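Local coordinates for protein LRA-12 (Uncultured bacterium, PDB 5AEB) that hydrolyses beta-lactam antibiotics, probably including carbapenems, as a class B3 metallo-beta-lactamase with two zinc ions in its active site, at residues Ala15-Pro20 and His86-Gly91; Ile222-Ala225 and Gln230-Met233; His234-Pro239 and Lys246-Arg251; Leu42-Gln47 and Leu70-Thr75. All blocks are in the same frame, centred on the assembly; numbering follows the deposited sequence.

Contact 1: Ala15-Pro20 and His86-Gly91; sequences ADWSKP and HYDHLG. With ZN (zinc ion), chain C; ZN (zinc ion), chain D.
At the di-zinc active site, the indole of Trp-17 in the N-terminal stretch lies against Asp-88, a ligand of one zinc ion. The six-membered ring of Trp-17 offers a face to the Asp-88 methylene: CB stands 4.1 Å from the ring centroid and 26° off its normal, a CH-pi contact. Indole and carboxylate are turned only 20° from parallel. Tyr-87 meets the rim of the same ring, its OH 3.5 Å from Trp-17 CZ3 and near the indole plane, the two side chains crossing at roughly a right angle. Asp-88 thus turns its methylene to Trp-17 while its carboxylate serves the metal site. Its CG stands between the backbone N and the carbonyl carbon (chi1 56°), and OD2 binds zinc of chain C at 2.0 Å. His-89 NE2, two waters and His-227, whose ring also meets the Trp-17 indole, complete that ion. Zinc of chain D is held by His-86 ND1 at 1.9 Å, together with Gln-84 and His-161. Water 1 lies 1.9 Å from each zinc and also makes a weak hydrogen bond to Asp-88 OD1, so the carboxylate binds a metal through one oxygen and touches the bridging water with the other. Here a tryptophan distant in sequence forms a second shell beside the metal-ligand loop, whose Gln-84, His-86, Asp-88 and His-89 follow the zinc-binding HxHxDH signature of the metallo-beta-lactamase superfamily, with glutamine in the first histidine's place.

Contact 2: Ile222-Ala225 and Gln230-Met233; sequences IWVA and QFSM
Phe-231 illustrates how one aromatic side chain can close a loop onto the strand it has just left, for it packs against Trp-223, Val-224 and Ala-225 in turn. The dense part of the contact is mainly apolar and aromatic. Val-224 CA sits 3.9 Å from the Phe-231 ring centroid, 9° off the normal and thus squarely over one face, while Met-233 CB of the phenylalanine's own segment covers the opposite face toward its rim. A branch of the valine, CG1, reaches Phe-231 CE2 at 3.8 Å, the two side chains running side by side in the same direction. Phe-231 CB, fixed by the backbone, lies over the Trp-223 indole, 3.6 Å from the centroid of the six-membered ring. Its chi1 of 61°, with CG between the backbone N and the carbonyl carbon, swings the phenyl ring alongside the strand, CD1 3.3 Å from Ala-225 N. The Gln-230 carbonyl approaches the edge of the indole, its O 3.1 Å from Trp-223 CH2.

Gln-230 forms the looser side. Partly exposed, it brings OE1 only to 3.8 Å from Ala-225 CB, and that oxygen is spent instead on a hydrogen bond from the backbone N of the zinc ligand His-227. The indole N-H of Trp-223 likewise turns away, to the carbonyl of Asp-250. Cohesion between strand 222-225 and the loop therefore comes from CH-pi and apolar packing, while the tryptophan N-H reaches out to Asp-250 and the glutamine oxygen braces the connecting loop at His-227.

Contact 3: His234-Pro239 and Lys246-Arg251; sequences HSKHKP and KSFMDR. With SO4 (sulfate ion), chain E.
The connection between the short helix 233-236 and the C-terminal helix 251-267 is drawn together by Lys-236 and Asp-250, a salt bridge with Lys-236 NZ 2.8 Å from Asp-250 OD2. The ammonium comes to OD2 on its anti side, 17° out of the carboxylate plane, and the two side chains cross at about a right angle. Lys-236 gets there fully stretched beyond CG, and its methylenes run past the Ser-247 carbonyl, whose O lies 3.3 Å from Lys-236 CG. Two further acceptors grip NZ: the backbone O of Phe-231, and water 3 at 2.7 Å, which also donates to the Phe-248 carbonyl. With three acceptors around it, one of them a carboxylate oxygen, the amine is probably kept charged.

Asp-250 works at both ends of the arrangement. It occupies the N-cap of helix 251-267, where OD1 accepts from the backbone N of Gly-253, leaving OD2 for the lysine; the nearby helix start would probably help to stabilise the negative charge as well. The start of the lysine chain packs on Phe-248, with Lys-236 CB over one face of its ring and 4.0 Å from CE1. His-237 adds its CB, 3.7 Å from Phe-248 CZ. The imidazole itself, with CG anti to the backbone N (chi1 174°), goes elsewhere: it stacks with Phe-24, ND1 is hydrogen-bonded to Tyr-21, and NE2 donates in the ring plane to sulfate O1 at 2.8 Å. The backbone N atoms of Gly-240 and Gly-242 also bond to this ion, probably a remnant of the crystallisation liquor.

Contact 4: Leu42-Gln47 and Leu70-Thr75; sequences LITTKQ and LGFKLT
Thr-44 and Phe-72 show how the rotamer of a small residue decides what an aromatic ring rests on. With chi1 59°, the Thr-44 hydroxyl is tucked between the backbone N and the carbonyl carbon, and the methyl CG2 is placed anti to the carbonyl carbon, beside N. That methyl drops onto the middle of the Phe-72 ring: CG2 is 3.5 Å from the centroid and 8° off the normal, a nearly vertical CH-pi contact. Phe-72 also has its CG anti to the carbonyl carbon (chi1 -56°), so that the ring leaves the loop toward strand 41-45 and crosses Thr-44 at about a right angle. Leu-42, two residues earlier on the same side of the strand, holds its CG anti to N and brings CD2 obliquely to the ring, 3.8 Å from Phe-72 CD2. Tyr-31 meets the phenylalanine edge-to-face, and Ile-67 of helix 60-69 also touches it. The loop itself starts at Gly-71, whose positive phi closes that helix in a Schellman motif. Joining the strand to the end of the helix thus depends on dispersion and weak CH-pi attraction, since the polar threonine takes part chiefly through its methyl.

Overall arrangement
Contacts 2 and 3 form one continuous region, their centres about 8 Å apart: Phe-231 and Phe-248 pack together, and strand 222-225, last in the five-stranded sheet, is followed directly by helix 233-236 and then by the cap of helix 251-267. Contact 4 lies at the seven-stranded sheet, about 22 Å centre to centre from contact 1 and from contact 2. Along the chain it is nested within the loop that contact 1 closes, and contacts 2 and 3 follow later. Contact 1 holds zinc ligands; His-227, between the segments of contact 2, binds the zinc that Asp-88 and His-89 also hold, so the active site draws on distant parts of the chain.

Contact 1: Ala15-Pro20 and His86-Gly91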
loop_
_atom_site.group_PDB
_atom_site.type_symbol
_atom_site.label_atom_id
_atom_site.label_comp_id
_atom_site.label_asym_id
_atom_site.label_seq_id
_atom_site.Cartn_x
_atom_site.Cartn_y
_atom_site.Cartn_z
ATOM N N ALA A 15 -5.669 -0.799 -18.163
ATOM C CA ALA A 15 -4.660 -1.794 -18.547
ATOM C C ALA A 15 -3.356 -1.734 -17.740
ATOM O O ALA A 15 -2.703 -2.752 -17.559
ATOM C CB ALA A 15 -4.349 -1.704 -20.033
ATOM N N ASP A 16 -2.973 -0.544 -17.284
ATOM C CA ASP A 16 -1.758 -0.357 -16.473
ATOM C C ASP A 16 -1.773 -1.112 -15.129
ATOM O O ASP A 16 -0.709 -1.335 -14.539
ATOM C CB ASP A 16 -1.488 1.145 -16.238
ATOM C CG ASP A 16 -0.956 1.853 -17.491
ATOM O OD1 ASP A 16 -0.597 1.165 -18.473
ATOM O OD2 ASP A 16 -0.887 3.104 -17.505
ATOM N N TRP A 17 -2.961 -1.495 -14.644
ATOM C CA TRP A 17 -3.050 -2.276 -13.412
ATOM C C TRP A 17 -2.413 -3.631 -13.559
ATOM O O TRP A 17 -1.790 -4.114 -12.647
ATOM C CB TRP A 17 -4.494 -2.379 -12.943
ATOM C CG TRP A 17 -5.020 -1.112 -12.296
ATOM C CD1 TRP A 17 -4.483 0.181 -12.359
ATOM C CD2 TRP A 17 -6.236 -0.971 -11.476
ATOM N NE1 TRP A 17 -5.248 1.060 -11.630
ATOM C CE2 TRP A 17 -6.318 0.451 -11.102
ATOM C CE3 TRP A 17 -7.238 -1.836 -11.061
ATOM C CZ2 TRP A 17 -7.354 0.950 -10.314
ATOM C CZ3 TRP A 17 -8.264 -1.325 -10.254
ATOM C CH2 TRP A 17 -8.326 0.037 -9.901
ATOM N N SER A 18 -2.536 -4.252 -14.719
ATOM C CA SER A 18 -1.921 -5.556 -14.944
ATOM C C SER A 18 -0.650 -5.502 -15.786
ATOM O O SER A 18 0.061 -6.492 -15.878
ATOM C CB SER A 18 -2.930 -6.504 -15.594
ATOM O OG SER A 18 -3.375 -5.916 -16.799
ATOM N N LYS A 19 -0.354 -4.349 -16.382
ATOM C CA LYS A 19 0.850 -4.179 -17.192
ATOM C C LYS A 19 2.161 -4.430 -16.399
ATOM O O LYS A 19 2.407 -3.770 -15.406
ATOM C CB LYS A 19 0.826 -2.779 -17.802
ATOM C CG LYS A 19 1.955 -2.469 -18.771
ATOM C CD LYS A 19 1.598 -1.260 -19.606
ATOM C CE LYS A 19 2.652 -1.012 -20.685
ATOM N NZ LYS A 19 3.812 -0.257 -20.139
ATOM N N PRO A 20 2.995 -5.398 -16.822
ATOM C CA PRO A 20 4.260 -5.627 -16.081
ATOM C C PRO A 20 5.223 -4.446 -16.135
ATOM O O PRO A 20 5.248 -3.698 -17.114
ATOM C CB PRO A 20 4.896 -6.834 -16.799
ATOM C CG PRO A 20 4.152 -6.971 -18.103
ATOM C CD PRO A 20 2.763 -6.447 -17.842
ATOM N N HIS A 86 -8.417 -3.256 -0.518
ATOM C CA HIS A 86 -9.162 -3.236 -1.761
ATOM C C HIS A 86 -8.536 -4.229 -2.672
ATOM O O HIS A 86 -7.345 -4.472 -2.582
ATOM C CB HIS A 86 -9.118 -1.867 -2.443
ATOM C CG HIS A 86 -10.127 -0.874 -1.918
ATOM N ND1 HIS A 86 -9.985 0.463 -2.090
ATOM C CD2 HIS A 86 -11.312 -1.057 -1.206
ATOM C CE1 HIS A 86 -11.025 1.091 -1.496
ATOM N NE2 HIS A 86 -11.845 0.155 -0.980
ATOM N N TYR A 87 -9.338 -4.744 -3.603
ATOM C CA TYR A 87 -8.916 -5.828 -4.495
ATOM C C TYR A 87 -7.717 -5.486 -5.364
ATOM O O TYR A 87 -6.991 -6.393 -5.762
ATOM C CB TYR A 87 -10.078 -6.310 -5.384
ATOM C CG TYR A 87 -10.440 -5.363 -6.510
ATOM C CD1 TYR A 87 -11.311 -4.291 -6.297
ATOM C CD2 TYR A 87 -9.885 -5.518 -7.785
ATOM C CE1 TYR A 87 -11.641 -3.410 -7.325
ATOM C CE2 TYR A 87 -10.208 -4.649 -8.823
ATOM C CZ TYR A 87 -11.084 -3.602 -8.599
ATOM O OH TYR A 87 -11.397 -2.726 -9.645
ATOM N N ASP A 88 -7.526 -4.202 -5.667
ATOM C CA ASP A 88 -6.362 -3.756 -6.450
ATOM C C ASP A 88 -5.027 -3.800 -5.649
ATOM O O ASP A 88 -3.958 -3.688 -6.234
ATOM C CB ASP A 88 -6.586 -2.369 -7.168
ATOM C CG ASP A 88 -6.973 -1.234 -6.218
ATOM O OD1 ASP A 88 -7.778 -1.494 -5.255
ATOM O OD2 ASP A 88 -6.478 -0.071 -6.423
ATOM N N HIS A 89 -5.107 -4.014 -4.332
ATOM C CA HIS A 89 -3.911 -4.158 -3.491
ATOM C C HIS A 89 -3.842 -5.423 -2.692
ATOM O O HIS A 89 -2.832 -5.656 -2.006
ATOM C CB HIS A 89 -3.762 -2.947 -2.584
ATOM C CG HIS A 89 -3.990 -1.644 -3.310
ATOM N ND1 HIS A 89 -3.048 -1.073 -4.057
ATOM C CD2 HIS A 89 -5.131 -0.848 -3.425
ATOM C CE1 HIS A 89 -3.543 0.061 -4.606
ATOM N NE2 HIS A 89 -4.825 0.186 -4.226
ATOM N N LEU A 90 -4.899 -6.250 -2.782
ATOM C CA LEU A 90 -4.961 -7.544 -2.062
ATOM C C LEU A 90 -5.356 -8.712 -2.956
ATOM O O LEU A 90 -5.501 -9.843 -2.480
ATOM C CB LEU A 90 -5.973 -7.468 -0.919
ATOM C CG LEU A 90 -5.649 -6.694 0.356
ATOM C CD1 LEU A 90 -6.768 -6.896 1.360
ATOM C CD2 LEU A 90 -4.357 -7.192 0.954
ATOM N N GLY A 91 -5.536 -8.430 -4.246
ATOM C CA GLY A 91 -5.927 -9.447 -5.216
ATOM C C GLY A 91 -5.156 -10.759 -5.116
ATOM O O GLY A 91 -5.771 -11.847 -5.137
HETATM ZN ZN ZN C . -5.996 1.377 -5.199
HETATM ZN ZN ZN D . -8.531 1.580 -2.655
HETATM O O HOH W 1 -7.694 1.237 -4.299
HETATM O O HOH W 2 -6.337 3.066 -4.431
#

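Contact 2: Ile222-Ala225 and Gln230-Met233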
loop_
_atom_site.group_PDB
_atom_site.type_symbol
_atom_site.label_atom_id
_atom_site.label_comp_id
_atom_site.label_asym_id
_atom_site.label_seq_id
_atom_site.Cartn_x
_atom_site.Cartn_y
_atom_site.Cartn_z
ATOM N N ILE A 222 11.615 10.398 1.673
ATOM C CA ILE A 222 11.008 9.782 0.494
ATOM C C ILE A 222 9.591 9.282 0.811
ATOM O O ILE A 222 9.344 8.694 1.880
ATOM C CB ILE A 222 11.880 8.594 -0.002
ATOM C CG1 ILE A 222 13.256 9.127 -0.482
ATOM C CG2 ILE A 222 11.143 7.725 -1.035
ATOM C CD1 ILE A 222 14.244 8.022 -0.786
ATOM N N TRP A 223 8.655 9.582 -0.083
ATOM C CA TRP A 223 7.322 9.041 0.024
ATOM C C TRP A 223 7.016 8.259 -1.218
ATOM O O TRP A 223 7.421 8.635 -2.353
ATOM C CB TRP A 223 6.276 10.117 0.256
ATOM C CG TRP A 223 6.022 11.053 -0.908
ATOM C CD1 TRP A 223 6.846 12.075 -1.358
ATOM C CD2 TRP A 223 4.843 11.095 -1.797
ATOM N NE1 TRP A 223 6.293 12.706 -2.430
ATOM C CE2 TRP A 223 5.088 12.173 -2.744
ATOM C CE3 TRP A 223 3.654 10.367 -1.892
ATOM C CZ2 TRP A 223 4.179 12.502 -3.754
ATOM C CZ3 TRP A 223 2.740 10.712 -2.897
ATOM C CH2 TRP A 223 2.996 11.763 -3.803
ATOM N N VAL A 224 6.331 7.157 -1.017
ATOM C CA VAL A 224 5.777 6.418 -2.134
ATOM C C VAL A 224 4.311 6.166 -1.812
ATOM O O VAL A 224 3.860 6.447 -0.688
ATOM C CB VAL A 224 6.531 5.090 -2.379
ATOM C CG1 VAL A 224 7.987 5.354 -2.763
ATOM C CG2 VAL A 224 6.445 4.229 -1.127
ATOM N N ALA A 225 3.559 5.624 -2.768
ATOM C CA ALA A 225 2.119 5.477 -2.554
ATOM C C ALA A 225 1.602 4.134 -3.064
ATOM O O ALA A 225 2.375 3.328 -3.582
ATOM C CB ALA A 225 1.359 6.663 -3.160
ATOM N N GLN A 230 0.119 8.028 -8.192
ATOM C CA GLN A 230 -0.093 8.968 -7.081
ATOM C C GLN A 230 1.164 9.653 -6.565
ATOM O O GLN A 230 1.067 10.708 -5.988
ATOM C CB GLN A 230 -0.863 8.342 -5.923
ATOM C CG GLN A 230 -2.222 7.816 -6.323
ATOM C CD GLN A 230 -2.826 6.899 -5.261
ATOM O OE1 GLN A 230 -2.118 6.092 -4.584
ATOM N NE2 GLN A 230 -4.119 7.007 -5.099
ATOM N N PHE A 231 2.332 9.064 -6.778
ATOM C CA PHE A 231 3.589 9.782 -6.541
ATOM C C PHE A 231 4.384 10.042 -7.803
ATOM O O PHE A 231 5.594 10.234 -7.724
ATOM C CB PHE A 231 4.485 9.098 -5.481
ATOM C CG PHE A 231 4.932 7.688 -5.813
ATOM C CD1 PHE A 231 4.037 6.630 -5.832
ATOM C CD2 PHE A 231 6.276 7.406 -5.981
ATOM C CE1 PHE A 231 4.473 5.328 -6.065
ATOM C CE2 PHE A 231 6.726 6.120 -6.239
ATOM C CZ PHE A 231 5.823 5.070 -6.271
ATOM N N SER A 232 3.713 10.036 -8.945
ATOM C CA SER A 232 4.362 10.276 -10.258
ATOM C C SER A 232 5.601 9.404 -10.451
ATOM O O SER A 232 6.646 9.909 -10.858
ATOM C CB SER A 232 4.812 11.726 -10.375
ATOM O OG SER A 232 3.709 12.584 -10.407
ATOM N N MET A 233 5.518 8.112 -10.133
ATOM C CA MET A 233 6.721 7.277 -10.154
ATOM C C MET A 233 7.425 7.262 -11.529
ATOM O O MET A 233 8.649 7.283 -11.610
ATOM C CB MET A 233 6.411 5.855 -9.702
ATOM C CG MET A 233 7.655 4.980 -9.623
ATOM S SD MET A 233 7.133 3.285 -9.336
ATOM C CE MET A 233 6.972 2.654 -11.002
#

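Contact 3: His234-Pro239 and Lys246-Arg251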
loop_
_atom_site.group_PDB
_atom_site.type_symbol
_atom_site.label_atom_id
_atom_site.label_comp_id
_atom_site.label_asym_id
_atom_site.label_seq_id
_atom_site.Cartn_x
_atom_site.Cartn_y
_atom_site.Cartn_z
ATOM N N HIS A 234 6.629 7.260 -12.588
ATOM C CA HIS A 234 7.151 7.229 -13.936
ATOM C C HIS A 234 7.783 8.495 -14.435
ATOM O O HIS A 234 8.451 8.459 -15.459
ATOM C CB HIS A 234 6.090 6.716 -14.880
ATOM C CG HIS A 234 5.608 5.366 -14.501
ATOM N ND1 HIS A 234 6.399 4.281 -14.560
ATOM C CD2 HIS A 234 4.409 4.953 -13.964
ATOM C CE1 HIS A 234 5.718 3.217 -14.144
ATOM N NE2 HIS A 234 4.497 3.630 -13.777
ATOM N N SER A 235 7.603 9.599 -13.711
ATOM C CA SER A 235 8.398 10.828 -13.912
ATOM C C SER A 235 9.709 10.802 -13.144
ATOM O O SER A 235 10.639 11.502 -13.476
ATOM C CB SER A 235 7.615 12.055 -13.459
ATOM O OG SER A 235 6.422 12.159 -14.210
ATOM N N LYS A 236 9.781 10.016 -12.092
ATOM C CA LYS A 236 10.937 10.045 -11.218
ATOM C C LYS A 236 11.923 8.943 -11.582
ATOM O O LYS A 236 13.089 9.023 -11.248
ATOM C CB LYS A 236 10.472 9.914 -9.769
ATOM C CG LYS A 236 9.652 11.113 -9.312
ATOM C CD LYS A 236 8.858 10.821 -8.042
ATOM C CE LYS A 236 8.222 12.101 -7.488
ATOM N NZ LYS A 236 7.363 11.803 -6.286
ATOM N N HIS A 237 11.445 7.916 -12.280
ATOM C CA HIS A 237 12.264 6.760 -12.603
ATOM C C HIS A 237 11.846 6.102 -13.882
ATOM O O HIS A 237 10.664 5.830 -14.081
ATOM C CB HIS A 237 12.220 5.754 -11.459
ATOM C CG HIS A 237 12.930 4.461 -11.752
ATOM N ND1 HIS A 237 12.352 3.455 -12.431
ATOM C CD2 HIS A 237 14.201 4.025 -11.419
ATOM C CE1 HIS A 237 13.213 2.429 -12.530
ATOM N NE2 HIS A 237 14.343 2.778 -11.911
ATOM N N LYS A 238 12.825 5.823 -14.743
ATOM C CA LYS A 238 12.637 5.010 -15.952
ATOM C C LYS A 238 13.402 3.686 -15.782
ATOM O O LYS A 238 14.424 3.648 -15.092
ATOM C CB LYS A 238 13.218 5.719 -17.188
ATOM C CG LYS A 238 12.750 7.142 -17.446
ATOM C CD LYS A 238 11.493 7.171 -18.296
ATOM C CE LYS A 238 10.935 8.582 -18.369
ATOM N NZ LYS A 238 9.482 8.560 -18.035
ATOM N N PRO A 239 12.938 2.600 -16.427
ATOM C CA PRO A 239 13.752 1.384 -16.372
ATOM C C PRO A 239 15.179 1.662 -16.873
ATOM O O PRO A 239 15.366 2.292 -17.916
ATOM C CB PRO A 239 13.022 0.432 -17.318
ATOM C CG PRO A 239 11.620 0.931 -17.374
ATOM C CD PRO A 239 11.690 2.411 -17.188
ATOM N N LYS A 246 17.435 10.051 -4.580
ATOM C CA LYS A 246 17.084 11.478 -4.557
ATOM C C LYS A 246 15.912 11.863 -5.477
ATOM O O LYS A 246 15.175 12.813 -5.174
ATOM C CB LYS A 246 18.328 12.357 -4.740
ATOM C CG LYS A 246 19.264 12.225 -3.529
ATOM C CD LYS A 246 20.621 12.838 -3.770
ATOM C CE LYS A 246 21.549 12.577 -2.598
ATOM N NZ LYS A 246 22.829 13.327 -2.834
ATOM N N SER A 247 15.687 11.086 -6.538
ATOM C CA SER A 247 14.573 11.366 -7.433
ATOM C C SER A 247 13.206 11.128 -6.781
ATOM O O SER A 247 12.167 11.572 -7.302
ATOM C CB SER A 247 14.713 10.645 -8.769
ATOM O OG SER A 247 15.185 9.328 -8.593
ATOM N N PHE A 248 13.223 10.500 -5.605
ATOM C CA PHE A 248 12.014 10.240 -4.840
ATOM C C PHE A 248 11.807 11.207 -3.668
ATOM O O PHE A 248 10.830 11.103 -2.925
ATOM C CB PHE A 248 11.976 8.758 -4.414
ATOM C CG PHE A 248 11.840 7.820 -5.576
ATOM C CD1 PHE A 248 10.602 7.607 -6.172
ATOM C CD2 PHE A 248 12.958 7.184 -6.109
ATOM C CE1 PHE A 248 10.492 6.757 -7.263
ATOM C CE2 PHE A 248 12.852 6.331 -7.186
ATOM C CZ PHE A 248 11.622 6.130 -7.778
ATOM N N MET A 249 12.732 12.157 -3.527
ATOM C CA MET A 249 12.586 13.232 -2.571
ATOM C C MET A 249 11.698 14.302 -3.216
ATOM O O MET A 249 12.077 14.908 -4.225
ATOM C CB MET A 249 13.948 13.767 -2.149
ATOM C CG MET A 249 14.788 12.782 -1.319
ATOM S SD MET A 249 16.403 13.520 -0.848
ATOM C CE MET A 249 17.109 12.086 -0.031
ATOM N N ASP A 250 10.506 14.517 -2.659
ATOM C CA ASP A 250 9.469 15.299 -3.364
ATOM C C ASP A 250 8.398 15.764 -2.391
ATOM O O ASP A 250 7.225 15.393 -2.503
ATOM C CB ASP A 250 8.872 14.446 -4.521
ATOM C CG ASP A 250 7.812 15.189 -5.345
ATOM O OD1 ASP A 250 7.866 16.438 -5.442
ATOM O OD2 ASP A 250 6.894 14.521 -5.894
ATOM N N ARG A 251 8.802 16.576 -1.421
ATOM C CA ARG A 251 7.862 17.100 -0.484
ATOM C C ARG A 251 6.757 17.919 -1.156
ATOM O O ARG A 251 5.581 17.769 -0.793
ATOM C CB ARG A 251 8.581 17.878 0.620
ATOM C CG ARG A 251 7.665 18.362 1.732
ATOM C CD ARG A 251 6.999 17.223 2.470
ATOM N NE ARG A 251 5.804 17.722 3.161
ATOM C CZ ARG A 251 5.373 17.283 4.339
ATOM N NH1 ARG A 251 6.017 16.307 4.985
ATOM N NH2 ARG A 251 4.264 17.806 4.857
HETATM S S SO4 E . 17.069 0.323 -12.702
HETATM O O1 SO4 E . 16.911 1.612 -11.972
HETATM O O2 SO4 E . 15.916 0.115 -13.629
HETATM O O3 SO4 E . 17.157 -0.774 -11.702
HETATM O O4 SO4 E . 18.351 0.347 -13.456
HETATM O O HOH W 3 8.583 10.333 -4.309
#

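Contact 4: Leu42-Gln47 and Leu70-Thr75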
loop_
_atom_site.group_PDB
_atom_site.type_symbol
_atom_site.label_atom_id
_atom_site.label_comp_id
_atom_site.label_asym_id
_atom_site.label_seq_id
_atom_site.Cartn_x
_atom_site.Cartn_y
_atom_site.Cartn_z
ATOM N N LEU A 42 9.078 -4.493 -1.790
ATOM C CA LEU A 42 9.866 -5.490 -1.105
ATOM C C LEU A 42 10.887 -4.765 -0.229
ATOM O O LEU A 42 11.597 -3.860 -0.682
ATOM C CB LEU A 42 10.569 -6.439 -2.101
ATOM C CG LEU A 42 11.344 -7.623 -1.504
ATOM C CD1 LEU A 42 10.377 -8.688 -0.992
ATOM C CD2 LEU A 42 12.265 -8.261 -2.518
ATOM N N ILE A 43 10.927 -5.158 1.034
ATOM C CA ILE A 43 11.881 -4.648 2.006
ATOM C C ILE A 43 12.673 -5.876 2.435
ATOM O O ILE A 43 12.105 -6.844 2.966
ATOM C CB ILE A 43 11.178 -3.978 3.222
ATOM C CG1 ILE A 43 10.304 -2.796 2.762
ATOM C CG2 ILE A 43 12.197 -3.481 4.244
ATOM C CD1 ILE A 43 9.207 -2.476 3.734
ATOM N N THR A 44 13.976 -5.835 2.169
ATOM C CA THR A 44 14.860 -6.975 2.352
ATOM C C THR A 44 15.712 -6.749 3.599
ATOM O O THR A 44 16.309 -5.678 3.748
ATOM C CB THR A 44 15.786 -7.143 1.124
ATOM O OG1 THR A 44 16.571 -5.951 0.947
ATOM C CG2 THR A 44 14.971 -7.361 -0.141
ATOM N N THR A 45 15.757 -7.734 4.498
ATOM C CA THR A 45 16.543 -7.625 5.735
ATOM C C THR A 45 17.382 -8.866 5.881
ATOM O O THR A 45 17.195 -9.840 5.136
ATOM C CB THR A 45 15.650 -7.552 7.007
ATOM O OG1 THR A 45 15.266 -8.881 7.408
ATOM C CG2 THR A 45 14.388 -6.698 6.761
ATOM N N LYS A 46 18.264 -8.851 6.885
ATOM C CA LYS A 46 19.044 -10.034 7.272
ATOM C C LYS A 46 18.196 -11.233 7.739
ATOM O O LYS A 46 18.668 -12.354 7.703
ATOM C CB LYS A 46 20.128 -9.690 8.318
ATOM C CG LYS A 46 19.603 -9.438 9.728
ATOM C CD LYS A 46 20.674 -9.648 10.788
ATOM C CE LYS A 46 20.389 -8.810 12.026
ATOM N NZ LYS A 46 19.141 -9.217 12.755
ATOM N N GLN A 47 16.956 -11.003 8.164
ATOM C CA GLN A 47 16.079 -12.102 8.617
ATOM C C GLN A 47 14.950 -12.464 7.658
ATOM O O GLN A 47 13.993 -13.140 8.057
ATOM C CB GLN A 47 15.490 -11.775 9.977
ATOM C CG GLN A 47 16.485 -12.020 11.082
ATOM C CD GLN A 47 16.093 -11.304 12.328
ATOM O OE1 GLN A 47 14.881 -11.057 12.592
ATOM N NE2 GLN A 47 17.099 -10.936 13.117
ATOM N N LEU A 70 15.347 -9.478 -8.999
ATOM C CA LEU A 70 16.250 -8.694 -8.177
ATOM C C LEU A 70 17.243 -9.579 -7.420
ATOM O O LEU A 70 18.044 -9.083 -6.632
ATOM C CB LEU A 70 15.466 -7.841 -7.197
ATOM C CG LEU A 70 14.512 -6.778 -7.730
ATOM C CD1 LEU A 70 13.628 -6.314 -6.570
ATOM C CD2 LEU A 70 15.262 -5.611 -8.370
ATOM N N GLY A 71 17.196 -10.887 -7.645
ATOM C CA GLY A 71 18.112 -11.798 -6.965
ATOM C C GLY A 71 17.783 -12.062 -5.506
ATOM O O GLY A 71 18.667 -12.443 -4.741
ATOM N N PHE A 72 16.523 -11.846 -5.117
ATOM C CA PHE A 72 16.017 -12.297 -3.816
ATOM C C PHE A 72 15.180 -13.564 -3.953
ATOM O O PHE A 72 14.809 -13.954 -5.056
ATOM C CB PHE A 72 15.242 -11.177 -3.071
ATOM C CG PHE A 72 16.059 -9.936 -2.873
ATOM C CD1 PHE A 72 17.078 -9.905 -1.923
ATOM C CD2 PHE A 72 15.877 -8.837 -3.694
ATOM C CE1 PHE A 72 17.871 -8.775 -1.771
ATOM C CE2 PHE A 72 16.662 -7.699 -3.534
ATOM C CZ PHE A 72 17.656 -7.669 -2.576
ATOM N N LYS A 73 14.910 -14.206 -2.825
ATOM C CA LYS A 73 14.253 -15.501 -2.815
ATOM C C LYS A 73 12.870 -15.375 -2.207
ATOM O O LYS A 73 12.717 -14.871 -1.081
ATOM C CB LYS A 73 15.067 -16.492 -1.985
ATOM C CG LYS A 73 16.285 -17.066 -2.677
ATOM C CD LYS A 73 17.162 -17.811 -1.678
ATOM C CE LYS A 73 16.443 -19.007 -1.065
ATOM N NZ LYS A 73 17.384 -19.793 -0.207
ATOM N N LEU A 74 11.873 -15.847 -2.948
ATOM C CA LEU A 74 10.490 -15.821 -2.477
ATOM C C LEU A 74 10.293 -16.534 -1.116
ATOM O O LEU A 74 9.476 -16.054 -0.296
ATOM C CB LEU A 74 9.534 -16.336 -3.561
ATOM C CG LEU A 74 8.058 -16.343 -3.213
ATOM C CD1 LEU A 74 7.472 -14.933 -3.184
ATOM C CD2 LEU A 74 7.318 -17.273 -4.169
ATOM N N THR A 75 11.083 -17.603 -0.860
ATOM C CA THR A 75 11.057 -18.343 0.418
ATOM C C THR A 75 11.666 -17.578 1.561
ATOM O O THR A 75 11.599 -18.041 2.698
ATOM C CB THR A 75 11.808 -19.717 0.402
ATOM O OG1 THR A 75 13.143 -19.552 -0.101
ATOM C CG2 THR A 75 11.060 -20.765 -0.387
#